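Local coordinates for Phosphoglucomutase/phosphomannomutase family protein (Burkholderia thailandensis, PDB 3UW2) that probably catalyses intramolecular phosphoryl transfer on hexose phosphates, as phosphohexose mutases do, and binds a divalent metal ion, at residues E291-R296 with G341-G346; Q301-V306 with K334-E339; Q25-A30 with K39-D44; G50-S55 with K158-A163. All coordinates share one frame; numbering follows the deposited sequence. Where two conformers were deposited one is given.

Contact 1. Residues E291-R296 with G341-G346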
loop_
_atom_site.group_PDB
_atom_site.type_symbol
_atom_site.label_atom_id
_atom_site.label_comp_id
_atom_site.label_asym_id
_atom_site.label_seq_id
_atom_site.Cartn_x
_atom_site.Cartn_y
_atom_site.Cartn_z
ATOM N N GLU A 291 -4.476 -17.784 7.089
ATOM C CA GLU A 291 -4.802 -18.908 7.930
ATOM C C GLU A 291 -5.862 -18.511 8.964
ATOM O O GLU A 291 -6.873 -19.201 9.131
ATOM C CB GLU A 291 -3.540 -19.472 8.584
ATOM C CG GLU A 291 -3.773 -20.420 9.765
ATOM C CD GLU A 291 -2.445 -21.004 10.289
ATOM O OE1 GLU A 291 -1.430 -20.255 10.415
ATOM O OE2 GLU A 291 -2.423 -22.223 10.551
ATOM N N GLU A 292 -5.638 -17.432 9.672
ATOM C CA GLU A 292 -6.602 -17.015 10.698
ATOM C C GLU A 292 -7.991 -16.624 10.065
ATOM O O GLU A 292 -9.059 -17.043 10.540
ATOM C CB GLU A 292 -6.004 -15.845 11.488
ATOM C CG GLU A 292 -6.782 -15.510 12.760
ATOM C CD GLU A 292 -8.145 -14.882 12.499
ATOM O OE1 GLU A 292 -8.264 -14.086 11.541
ATOM O OE2 GLU A 292 -9.116 -15.211 13.239
ATOM N N VAL A 293 -7.966 -15.857 8.967
ATOM C CA VAL A 293 -9.216 -15.448 8.294
ATOM C C VAL A 293 -9.978 -16.664 7.783
ATOM O O VAL A 293 -11.178 -16.768 7.981
ATOM C CB VAL A 293 -8.907 -14.417 7.172
ATOM C CG1 VAL A 293 -10.063 -14.164 6.177
ATOM C CG2 VAL A 293 -8.398 -13.136 7.792
ATOM N N LEU A 294 -9.279 -17.587 7.122
ATOM C CA LEU A 294 -9.952 -18.752 6.575
ATOM C C LEU A 294 -10.554 -19.688 7.648
ATOM O O LEU A 294 -11.577 -20.375 7.414
ATOM C CB LEU A 294 -9.006 -19.527 5.649
ATOM C CG LEU A 294 -8.745 -18.763 4.339
ATOM C CD1 LEU A 294 -7.539 -19.493 3.697
ATOM C CD2 LEU A 294 -10.009 -18.813 3.429
ATOM N N SER A 295 -9.960 -19.675 8.837
ATOM C CA SER A 295 -10.474 -20.433 9.939
ATOM C C SER A 295 -11.866 -19.955 10.267
ATOM O O SER A 295 -12.641 -20.747 10.679
ATOM C CB SER A 295 -9.539 -20.290 11.171
ATOM O OG SER A 295 -9.916 -19.161 11.938
ATOM N N ARG A 296 -12.217 -18.686 10.008
ATOM C CA ARG A 296 -13.595 -18.167 10.203
ATOM C C ARG A 296 -14.430 -18.002 8.911
ATOM O O ARG A 296 -15.594 -17.643 8.982
ATOM C CB ARG A 296 -13.611 -16.819 11.015
ATOM C CG ARG A 296 -13.062 -16.970 12.478
ATOM C CD ARG A 296 -12.842 -15.626 13.220
ATOM N NE ARG A 296 -11.759 -14.833 12.617
ATOM C CZ ARG A 296 -11.913 -13.863 11.710
ATOM N NH1 ARG A 296 -13.136 -13.519 11.278
ATOM N NH2 ARG A 296 -10.848 -13.260 11.213
ATOM N N GLY A 341 -15.776 -9.710 -3.482
ATOM C CA GLY A 341 -16.219 -9.756 -2.085
ATOM C C GLY A 341 -15.279 -10.573 -1.188
ATOM O O GLY A 341 -15.673 -10.999 -0.090
ATOM N N ALA A 342 -14.046 -10.836 -1.638
ATOM C CA ALA A 342 -13.104 -11.599 -0.805
ATOM C C ALA A 342 -12.794 -10.995 0.572
ATOM O O ALA A 342 -12.880 -9.826 0.744
ATOM C CB ALA A 342 -11.820 -11.901 -1.562
ATOM N N PRO A 343 -12.489 -11.830 1.579
ATOM C CA PRO A 343 -12.264 -11.241 2.893
ATOM C C PRO A 343 -10.867 -10.591 3.074
ATOM O O PRO A 343 -10.715 -9.802 3.994
ATOM C CB PRO A 343 -12.499 -12.422 3.860
ATOM C CG PRO A 343 -11.926 -13.588 3.052
ATOM C CD PRO A 343 -12.513 -13.307 1.649
ATOM N N LEU A 344 -9.876 -10.891 2.216
ATOM C CA LEU A 344 -8.482 -10.472 2.471
ATOM C C LEU A 344 -7.685 -10.450 1.140
ATOM O O LEU A 344 -7.907 -11.352 0.295
ATOM C CB LEU A 344 -7.788 -11.564 3.324
ATOM C CG LEU A 344 -6.338 -11.350 3.755
ATOM C CD1 LEU A 344 -6.204 -10.086 4.647
ATOM C CD2 LEU A 344 -5.848 -12.632 4.491
ATOM N N ALA A 345 -6.824 -9.442 0.955
ATOM C CA ALA A 345 -5.804 -9.409 -0.185
ATOM C C ALA A 345 -4.507 -8.861 0.358
ATOM O O ALA A 345 -4.521 -8.158 1.352
ATOM C CB ALA A 345 -6.263 -8.533 -1.311
ATOM N N GLY A 346 -3.385 -9.136 -0.302
ATOM C CA GLY A 346 -2.156 -8.475 0.096
ATOM C C GLY A 346 -1.261 -8.462 -1.137
ATOM O O GLY A 346 -1.472 -9.273 -2.051
#
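V293 packs against P343 and L344 in a small, buried, purely apolar contact that seats the last turns of helix 282-296 on the beginning of strand 344-346 in domain III. The two methyls of V293 divide the work. CG1 lies trans to its own backbone N (chi1 166°) and reaches the proline ring, 3.7 Å from P343 CG and 3.8 Å from P343 CB. The two side chains cross at a slant. CG2, the other branch, points to L344, where V293 CG2 and L344 CD2 are 4.2 Å apart. P343 and L344 are therefore both covered by one branched residue. The backbone of P343 pairs with K355 and D356 and that of L344 with I303, which probably helps to place the apolar surface that V293 meets.

Beside this contact the polar face of the helix is pinned within itself. R296 holds the carboxylate of E292 in a bidentate, side-on salt bridge: NE to OE2 and NH2 to OE1, each pair 2.7 Å apart, use the syn lone pairs of the oxygens. Both oxygens lie close to the guanidinium plane, and the NE bond is nearly straight at 171°. R296 NH2 has a second partner in D356, which ties R296 to the loop just after edge strand 352-354. S295 OG turns back to E292 O at 2.7 Å. A345, the next residue of the strand, meets V333 of helix 330-340 instead. Strand 344-346 thus runs between two helical layers, as in an alpha/beta/alpha sandwich domain of the phosphohexose mutases.

Contact 2. Residues Q301-V306 with K334-E339; sequences QIIYDV and KAKLRE. With EDO (1,2-ethanediol), chain H.
I303, which carries the largest share of the buried surface, sends its terminal methyl from strand 301-305 into helix 330-340, where K336 and L337 receive it. The setting is a beta-alpha-beta crossover: helix 330-340 links strand 322-326 to strand 344-346, which lie on either side of 301-305 in the domain III sheet, and on its way it covers this inner strand. CG1 of I303 leaves beside the backbone N, trans to the carbonyl carbon (chi1 -59°), and the chain then runs on extended, which carries CD1 out to the helix backbone. I303 CD1 is 3.7 Å from both L337 N and L337 CA and 4.0 Å from K336 C, so the methyl rests mainly on the main chain.

Two side chains flank it. L337 CD1 stands 3.9 Å from I303 CD1, methyl against methyl, and L337 also touches F353 of strand 352-354. K336 offers only the near part of its chain: CG approaches I303 CD1, after which a bend at chi2 (62°) takes the aliphatic arm away from the strand. Its ammonium reaches W326 of edge strand 322-326 in a cation-pi contact and, at long range, forms a salt bridge to E339 OE1. D305, at the end of the strand, is held by M348 N and T328 OG1, one to each carboxylate oxygen. Beside A335 and E339 sits an ethanediol, probably from the crystallisation liquor; its C1 lies 3.3 Å from A335 CB, and its O1 gives a weak hydrogen bond to E339 OE2, also 3.3 Å long.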
loop_
_atom_site.group_PDB
_atom_site.type_symbol
_atom_site.label_atom_id
_atom_site.label_comp_id
_atom_site.label_asym_id
_atom_site.label_seq_id
_atom_site.Cartn_x
_atom_site.Cartn_y
_atom_site.Cartn_z
ATOM N N GLN A 301 -12.023 -16.706 -0.974
ATOM C CA GLN A 301 -10.875 -16.378 -1.863
ATOM C C GLN A 301 -9.870 -15.532 -1.092
ATOM O O GLN A 301 -10.277 -14.746 -0.259
ATOM C CB GLN A 301 -11.358 -15.619 -3.091
ATOM C CG GLN A 301 -12.101 -16.551 -4.067
ATOM C CD GLN A 301 -12.719 -15.793 -5.212
ATOM O OE1 GLN A 301 -13.545 -14.845 -5.027
ATOM N NE2 GLN A 301 -12.309 -16.179 -6.421
ATOM N N ILE A 302 -8.578 -15.689 -1.383
ATOM C CA ILE A 302 -7.549 -14.806 -0.802
ATOM C C ILE A 302 -6.802 -14.270 -1.997
ATOM O O ILE A 302 -6.305 -15.062 -2.829
ATOM C CB ILE A 302 -6.565 -15.603 0.094
ATOM C CG1 ILE A 302 -7.315 -16.350 1.226
ATOM C CG2 ILE A 302 -5.400 -14.693 0.599
ATOM C CD1 ILE A 302 -8.040 -15.460 2.234
ATOM N N ILE A 303 -6.791 -12.957 -2.146
ATOM C CA ILE A 303 -6.181 -12.305 -3.320
ATOM C C ILE A 303 -4.723 -11.879 -3.052
ATOM O O ILE A 303 -4.431 -11.294 -2.024
ATOM C CB ILE A 303 -7.009 -11.062 -3.751
ATOM C CG1 ILE A 303 -8.476 -11.497 -4.084
ATOM C CG2 ILE A 303 -6.335 -10.386 -4.993
ATOM C CD1 ILE A 303 -9.524 -10.338 -4.084
ATOM N N TYR A 304 -3.818 -12.148 -3.990
ATOM C CA TYR A 304 -2.501 -11.594 -3.875
ATOM C C TYR A 304 -1.974 -11.347 -5.300
ATOM O O TYR A 304 -2.606 -11.767 -6.270
ATOM C CB TYR A 304 -1.592 -12.570 -3.125
ATOM C CG TYR A 304 -1.595 -13.985 -3.710
ATOM C CD1 TYR A 304 -0.618 -14.390 -4.650
ATOM C CD2 TYR A 304 -2.547 -14.917 -3.308
ATOM C CE1 TYR A 304 -0.598 -15.676 -5.160
ATOM C CE2 TYR A 304 -2.534 -16.221 -3.801
ATOM C CZ TYR A 304 -1.556 -16.594 -4.720
ATOM O OH TYR A 304 -1.534 -17.898 -5.206
ATOM N N ASP A 305 -0.806 -10.722 -5.441
ATOM C CA ASP A 305 -0.368 -10.293 -6.771
ATOM C C ASP A 305 0.707 -11.247 -7.314
ATOM O O ASP A 305 1.238 -12.093 -6.589
ATOM C CB ASP A 305 0.057 -8.810 -6.705
ATOM C CG ASP A 305 1.425 -8.593 -5.979
ATOM O OD1 ASP A 305 1.620 -9.076 -4.829
ATOM O OD2 ASP A 305 2.314 -7.940 -6.596
ATOM N N VAL A 306 0.998 -11.164 -8.609
ATOM C CA VAL A 306 1.991 -12.006 -9.237
ATOM C C VAL A 306 3.453 -11.914 -8.752
ATOM O O VAL A 306 4.321 -12.667 -9.240
ATOM C CB VAL A 306 2.027 -11.694 -10.720
ATOM C CG1 VAL A 306 0.771 -12.289 -11.417
ATOM C CG2 VAL A 306 2.254 -10.188 -10.916
ATOM N N LYS A 334 -7.481 -3.628 -4.902
ATOM C CA LYS A 334 -8.691 -3.112 -4.324
ATOM C C LYS A 334 -9.923 -3.305 -5.221
ATOM O O LYS A 334 -10.994 -3.669 -4.727
ATOM C CB LYS A 334 -8.495 -1.647 -4.026
ATOM C CG LYS A 334 -9.638 -0.998 -3.347
ATOM C CD LYS A 334 -9.588 -1.200 -1.851
ATOM C CE LYS A 334 -10.765 -0.440 -1.186
ATOM N NZ LYS A 334 -10.744 1.054 -1.400
ATOM N N ALA A 335 -9.805 -2.989 -6.518
ATOM C CA ALA A 335 -10.931 -3.188 -7.435
ATOM C C ALA A 335 -11.327 -4.668 -7.419
ATOM O O ALA A 335 -12.493 -5.002 -7.493
ATOM C CB ALA A 335 -10.522 -2.757 -8.866
ATOM N N LYS A 336 -10.337 -5.574 -7.446
ATOM C CA LYS A 336 -10.614 -7.008 -7.483
ATOM C C LYS A 336 -11.305 -7.486 -6.176
ATOM O O LYS A 336 -12.273 -8.250 -6.183
ATOM C CB LYS A 336 -9.306 -7.792 -7.764
ATOM C CG LYS A 336 -9.486 -9.310 -8.109
ATOM C CD LYS A 336 -10.315 -9.444 -9.405
ATOM C CE LYS A 336 -10.312 -10.830 -10.005
ATOM N NZ LYS A 336 -11.154 -10.787 -11.261
ATOM N N LEU A 337 -10.843 -6.984 -5.048
ATOM C CA LEU A 337 -11.542 -7.207 -3.776
ATOM C C LEU A 337 -13.019 -6.770 -3.815
ATOM O O LEU A 337 -13.891 -7.496 -3.302
ATOM C CB LEU A 337 -10.809 -6.381 -2.677
ATOM C CG LEU A 337 -10.652 -6.724 -1.228
ATOM C CD1 LEU A 337 -10.384 -8.194 -0.923
ATOM C CD2 LEU A 337 -9.503 -5.841 -0.696
ATOM N N ARG A 338 -13.312 -5.628 -4.425
ATOM C CA ARG A 338 -14.688 -5.161 -4.519
ATOM C C ARG A 338 -15.515 -5.990 -5.530
ATOM O O ARG A 338 -16.715 -6.154 -5.366
ATOM C CB ARG A 338 -14.768 -3.625 -4.814
ATOM C CG ARG A 338 -14.200 -2.799 -3.619
ATOM C CD ARG A 338 -13.740 -1.388 -4.055
ATOM N NE ARG A 338 -14.798 -0.655 -4.785
ATOM C CZ ARG A 338 -15.783 0.008 -4.161
ATOM N NH1 ARG A 338 -16.695 0.655 -4.843
ATOM N NH2 ARG A 338 -15.850 0.078 -2.833
ATOM N N GLU A 339 -14.852 -6.512 -6.545
ATOM C CA GLU A 339 -15.529 -7.364 -7.537
ATOM C C GLU A 339 -15.892 -8.755 -7.008
ATOM O O GLU A 339 -16.850 -9.332 -7.478
ATOM C CB GLU A 339 -14.665 -7.547 -8.765
ATOM C CG GLU A 339 -14.701 -6.326 -9.616
ATOM C CD GLU A 339 -13.856 -6.464 -10.859
ATOM O OE1 GLU A 339 -13.498 -7.620 -11.266
ATOM O OE2 GLU A 339 -13.579 -5.386 -11.417
HETATM C C1 EDO H . -9.110 -5.075 -10.795
HETATM O O1 EDO H . -10.271 -5.737 -11.391
HETATM C C2 EDO H . -7.834 -5.189 -11.617
HETATM O O2 EDO H . -8.069 -4.810 -12.993
#

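Contact 3. Residues Q25-A30 with K39-D44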
loop_
_atom_site.group_PDB
_atom_site.type_symbol
_atom_site.label_atom_id
_atom_site.label_comp_id
_atom_site.label_asym_id
_atom_site.label_seq_id
_atom_site.Cartn_x
_atom_site.Cartn_y
_atom_site.Cartn_z
ATOM N N GLN A 25 1.285 17.354 -17.311
ATOM C CA GLN A 25 0.661 16.037 -17.425
ATOM C C GLN A 25 1.453 14.949 -16.674
ATOM O O GLN A 25 0.876 14.003 -16.163
ATOM C CB GLN A 25 0.466 15.678 -18.900
ATOM C CG GLN A 25 -0.359 14.426 -19.135
ATOM C CD GLN A 25 0.466 13.153 -18.980
ATOM O OE1 GLN A 25 1.689 13.161 -19.174
ATOM N NE2 GLN A 25 -0.191 12.052 -18.600
ATOM N N SER A 26 2.777 15.096 -16.604
ATOM C CA SER A 26 3.650 14.099 -15.955
ATOM C C SER A 26 3.340 13.809 -14.458
ATOM O O SER A 26 3.790 12.775 -13.943
ATOM C CB SER A 26 5.123 14.479 -16.130
ATOM O OG SER A 26 5.443 15.523 -15.206
ATOM N N ILE A 27 2.587 14.681 -13.761
ATOM C CA ILE A 27 2.303 14.399 -12.345
ATOM C C ILE A 27 1.106 13.468 -12.207
ATOM O O ILE A 27 0.825 12.972 -11.096
ATOM C CB ILE A 27 2.081 15.665 -11.484
ATOM C CG1 ILE A 27 0.810 16.414 -11.894
ATOM C CG2 ILE A 27 3.295 16.585 -11.521
ATOM C CD1 ILE A 27 0.473 17.609 -10.996
ATOM N N PHE A 28 0.376 13.264 -13.316
ATOM C CA PHE A 28 -0.817 12.425 -13.293
ATOM C C PHE A 28 -0.382 11.032 -13.570
ATOM O O PHE A 28 -0.248 10.699 -14.754
ATOM C CB PHE A 28 -1.890 12.937 -14.273
ATOM C CG PHE A 28 -2.468 14.258 -13.854
ATOM C CD1 PHE A 28 -3.643 14.306 -13.146
ATOM C CD2 PHE A 28 -1.745 15.451 -14.065
ATOM C CE1 PHE A 28 -4.129 15.503 -12.720
ATOM C CE2 PHE A 28 -2.244 16.666 -13.644
ATOM C CZ PHE A 28 -3.428 16.677 -12.934
ATOM N N LYS A 29 -0.153 10.228 -12.504
ATOM C CA LYS A 29 0.421 8.861 -12.678
ATOM C C LYS A 29 -0.684 7.826 -12.763
ATOM O O LYS A 29 -1.869 8.168 -12.807
ATOM C CB LYS A 29 1.397 8.490 -11.550
ATOM C CG LYS A 29 2.243 9.667 -11.105
ATOM C CD LYS A 29 3.424 9.846 -12.050
ATOM C CE LYS A 29 4.464 10.769 -11.430
ATOM N NZ LYS A 29 5.462 11.051 -12.501
ATOM N N ALA A 30 -0.306 6.553 -12.807
ATOM C CA ALA A 30 -1.291 5.478 -12.951
ATOM C C ALA A 30 -2.283 5.437 -11.799
ATOM O O ALA A 30 -3.495 5.242 -12.018
ATOM C CB ALA A 30 -0.586 4.127 -13.097
ATOM N N LYS A 39 8.540 22.747 -8.361
ATOM C CA LYS A 39 8.836 22.352 -9.744
ATOM C C LYS A 39 7.612 21.900 -10.515
ATOM O O LYS A 39 7.352 22.401 -11.588
ATOM C CB LYS A 39 9.853 21.233 -9.808
ATOM C CG LYS A 39 11.135 21.540 -9.075
ATOM C CD LYS A 39 12.215 20.735 -9.755
ATOM C CE LYS A 39 12.510 19.428 -9.025
ATOM N NZ LYS A 39 13.830 19.591 -8.322
ATOM N N THR A 40 6.895 20.903 -10.030
ATOM C CA THR A 40 5.655 20.531 -10.714
ATOM C C THR A 40 4.434 20.685 -9.803
ATOM O O THR A 40 3.311 20.462 -10.201
ATOM C CB THR A 40 5.747 19.097 -11.246
ATOM O OG1 THR A 40 6.191 18.273 -10.178
ATOM C CG2 THR A 40 6.798 19.002 -12.417
ATOM N N LEU A 41 4.650 21.061 -8.563
ATOM C CA LEU A 41 3.529 21.091 -7.635
ATOM C C LEU A 41 3.575 22.384 -6.815
ATOM O O LEU A 41 4.644 22.760 -6.355
ATOM C CB LEU A 41 3.665 19.874 -6.719
ATOM C CG LEU A 41 2.515 19.337 -5.929
ATOM C CD1 LEU A 41 1.515 18.964 -7.005
ATOM C CD2 LEU A 41 2.954 18.098 -5.132
ATOM N N ASP A 42 2.430 23.055 -6.638
ATOM C CA ASP A 42 2.379 24.272 -5.806
ATOM C C ASP A 42 0.910 24.460 -5.422
ATOM O O ASP A 42 0.068 23.580 -5.751
ATOM C CB ASP A 42 3.021 25.524 -6.518
ATOM C CG ASP A 42 2.335 25.889 -7.820
ATOM O OD1 ASP A 42 1.163 25.469 -8.084
ATOM O OD2 ASP A 42 2.985 26.593 -8.626
ATOM N N ALA A 43 0.587 25.546 -4.732
ATOM C CA ALA A 43 -0.827 25.804 -4.345
ATOM C C ALA A 43 -1.765 25.871 -5.566
ATOM O O ALA A 43 -2.878 25.401 -5.467
ATOM C CB ALA A 43 -0.968 27.088 -3.555
ATOM N N ASP A 44 -1.332 26.503 -6.677
ATOM C CA ASP A 44 -2.207 26.653 -7.860
ATOM C C ASP A 44 -2.560 25.301 -8.403
ATOM O O ASP A 44 -3.721 25.074 -8.779
ATOM C CB ASP A 44 -1.567 27.497 -9.006
ATOM C CG ASP A 44 -1.373 28.964 -8.618
ATOM O OD1 ASP A 44 -2.228 29.512 -7.895
ATOM O OD2 ASP A 44 -0.357 29.576 -9.007
#
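I27 meets T40 and L41 where the loops before and after strand 33-36 of domain I come together. From its CA, the CB of I27 points to segment 39-44 and splits there into two branches. The short branch, CG2, goes to T40: it is 3.5 Å from T40 CB and 3.6 Å from T40 OG1. The long branch starts at CG1, which is wedged between the backbone N and the carbonyl carbon (chi1 66°), a placement that leaves CG2 free to face the threonine. Extended beyond CG1, the branch ends at CD1, 4.1 Å from T40 O and 4.3 Å from L41 CD1. The I27 and T40 side chains run past one another in opposing directions instead of meeting head-on.

L41 also packs on L78 of helix 75-88 and on N137 and F139 of strand 136-143, linking the loop contact to both elements. One residue on, D42 is the N-cap of helix 43-59, its OD1 accepting from V45 N. On the other loop, K29 folds back so that NZ bonds to S26 O at 2.8 Å, nearly in line with the C=O (161°), bracing the short 3-10 turn that carries I27. F28 turns to helix 151-161, where its ring meets Y157.

T40 OG1 accepts from V36 N, at the end of the linking strand, and is a van der Waals neighbour of the I27 methyl. Across the contact the chemistry is therefore van der Waals, while the polar groups are satisfied away from the interface: T40 OG1 by V36 N, K29 NZ by S26 O.

Contact 4. Residues G50-S55 with K158-A163; sequences GRAFGS and KRIVDA
A52 and R159 bring two helices close, their CA atoms 5.9 Å apart, where helix 43-59 passes the end of helix 151-161 in the alpha/beta/alpha domain I. The second helix closes with a Schellman motif: A163 has positive phi, and two bonds run back into the last turn, one of them from A163 N to I160 O at 3.1 Å. The small side chain of A52 is consistent with the close approach. Its CB packs on I160 CG1 at 3.8 Å, while the backbone O of A52 lies 3.4 Å from R159 CD.

R159 carries the rest. Its chain is extended from CG to NE and lies along helix 43-59, which lays the guanidinium beneath S55; S55 CB stands over one face, 3.4 Å above the plane and offset toward its rim. The charged end is held outside these segments, NH2 by a salt bridge to E56 and NH1 by R164 O. F53, turned the other way, reaches M141 and L143 of the sheet, so helix 43-59 lies between sheet and helix end. S55 OG bonds both to E166 N and, within its own helix, to R51 O at 2.8 Å; S55 N reaches that same oxygen from the opposite face of the carbonyl plane.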
loop_
_atom_site.group_PDB
_atom_site.type_symbol
_atom_site.label_atom_id
_atom_site.label_comp_id
_atom_site.label_asym_id
_atom_site.label_seq_id
_atom_site.Cartn_x
_atom_site.Cartn_y
_atom_site.Cartn_z
ATOM N N GLY A 50 -8.125 20.134 -7.037
ATOM C CA GLY A 50 -9.337 20.080 -6.182
ATOM C C GLY A 50 -10.608 20.430 -6.974
ATOM O O GLY A 50 -11.670 19.801 -6.821
ATOM N N ARG A 51 -10.508 21.478 -7.799
ATOM C CA ARG A 51 -11.601 21.890 -8.664
ATOM C C ARG A 51 -11.976 20.747 -9.645
ATOM O O ARG A 51 -13.111 20.484 -9.838
ATOM C CB ARG A 51 -11.156 23.154 -9.411
ATOM C CG ARG A 51 -12.256 23.828 -10.187
ATOM C CD ARG A 51 -13.154 24.637 -9.289
ATOM N NE ARG A 51 -14.269 25.178 -10.063
ATOM C CZ ARG A 51 -14.235 26.311 -10.751
ATOM N NH1 ARG A 51 -15.310 26.739 -11.439
ATOM N NH2 ARG A 51 -13.135 27.041 -10.723
ATOM N N ALA A 52 -10.999 20.080 -10.279
ATOM C CA ALA A 52 -11.264 18.987 -11.206
ATOM C C ALA A 52 -11.954 17.800 -10.497
ATOM O O ALA A 52 -12.927 17.249 -10.983
ATOM C CB ALA A 52 -9.934 18.516 -11.862
ATOM N N PHE A 53 -11.416 17.387 -9.364
ATOM C CA PHE A 53 -11.969 16.262 -8.627
ATOM C C PHE A 53 -13.371 16.624 -8.083
ATOM O O PHE A 53 -14.313 15.830 -8.216
ATOM C CB PHE A 53 -11.020 15.869 -7.467
ATOM C CG PHE A 53 -11.440 14.620 -6.729
ATOM C CD1 PHE A 53 -12.387 14.694 -5.693
ATOM C CD2 PHE A 53 -10.949 13.380 -7.096
ATOM C CE1 PHE A 53 -12.735 13.559 -4.987
ATOM C CE2 PHE A 53 -11.336 12.206 -6.413
ATOM C CZ PHE A 53 -12.224 12.295 -5.357
ATOM N N GLY A 54 -13.532 17.821 -7.522
ATOM C CA GLY A 54 -14.863 18.236 -7.022
ATOM C C GLY A 54 -15.930 18.244 -8.126
ATOM O O GLY A 54 -17.150 17.933 -7.884
ATOM N N SER A 55 -15.480 18.567 -9.342
ATOM C CA SER A 55 -16.343 18.585 -10.517
ATOM C C SER A 55 -16.796 17.156 -10.848
ATOM O O SER A 55 -17.963 16.943 -11.226
ATOM C CB SER A 55 -15.595 19.112 -11.746
ATOM O OG SER A 55 -15.252 20.480 -11.617
ATOM N N LYS A 158 -7.213 16.345 -17.926
ATOM C CA LYS A 158 -8.010 16.863 -19.066
ATOM C C LYS A 158 -9.055 17.971 -18.691
ATOM O O LYS A 158 -9.133 19.012 -19.404
ATOM C CB LYS A 158 -8.603 15.709 -19.943
ATOM N N ARG A 159 -9.796 17.815 -17.581
ATOM C CA ARG A 159 -10.656 18.930 -17.084
ATOM C C ARG A 159 -9.861 20.210 -16.843
ATOM O O ARG A 159 -10.371 21.296 -17.107
ATOM C CB ARG A 159 -11.340 18.604 -15.736
ATOM C CG ARG A 159 -12.500 17.591 -15.789
ATOM C CD ARG A 159 -13.151 17.476 -14.413
ATOM N NE ARG A 159 -14.378 16.650 -14.456
ATOM C CZ ARG A 159 -15.589 17.102 -14.797
ATOM N NH1 ARG A 159 -15.758 18.369 -15.190
ATOM N NH2 ARG A 159 -16.631 16.274 -14.804
ATOM N N ILE A 160 -8.627 20.081 -16.341
ATOM C CA ILE A 160 -7.778 21.248 -16.055
ATOM C C ILE A 160 -7.306 21.971 -17.312
ATOM O O ILE A 160 -7.470 23.182 -17.438
ATOM C CB ILE A 160 -6.614 20.905 -15.085
ATOM C CG1 ILE A 160 -7.231 20.368 -13.736
ATOM C CG2 ILE A 160 -5.736 22.185 -14.896
ATOM C CD1 ILE A 160 -6.261 19.602 -12.834
ATOM N N VAL A 161 -6.714 21.218 -18.242
ATOM C CA VAL A 161 -6.339 21.704 -19.593
ATOM C C VAL A 161 -7.523 22.393 -20.274
ATOM O O VAL A 161 -7.391 23.437 -20.921
ATOM C CB VAL A 161 -5.923 20.487 -20.464
ATOM C CG1 VAL A 161 -5.555 20.888 -21.897
ATOM C CG2 VAL A 161 -4.785 19.747 -19.786
ATOM N N ASP A 162 -8.702 21.757 -20.138
ATOM C CA ASP A 162 -9.919 22.211 -20.774
ATOM C C ASP A 162 -10.668 23.251 -19.982
ATOM O O ASP A 162 -11.667 23.735 -20.481
ATOM C CB ASP A 162 -10.905 21.069 -20.901
ATOM C CG ASP A 162 -10.506 20.060 -21.929
ATOM O OD1 ASP A 162 -9.555 20.307 -22.703
ATOM O OD2 ASP A 162 -11.133 18.985 -21.941
ATOM N N ALA A 163 -10.239 23.564 -18.754
ATOM C CA ALA A 163 -11.048 24.413 -17.832
ATOM C C ALA A 163 -12.534 23.973 -17.781
ATOM O O ALA A 163 -13.464 24.785 -17.696
ATOM C CB ALA A 163 -10.940 25.900 -18.204
#

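How the contacts relate
Contacts 1 and 2 belong to domain III and share its sheet, where strands 344-346 and 301-305 are hydrogen-bonded neighbours; along the chain contact 2 is nested within the loop closed by contact 1. Contacts 3 and 4 lie in domain I, both use helix 43-59, and touch through F28 and I160. Centres of contacts 1 and 4 are about 39 Å apart. All four are buried, each with one partly exposed member: P343, K336, T40 and I160. Each of contacts 1 to 3 is led by one beta-branched aliphatic side chain, V293, I303 or I27; in contact 4, farthest from the chain's centre, an arginine covers much of the contact through its extended chain and guanidinium face.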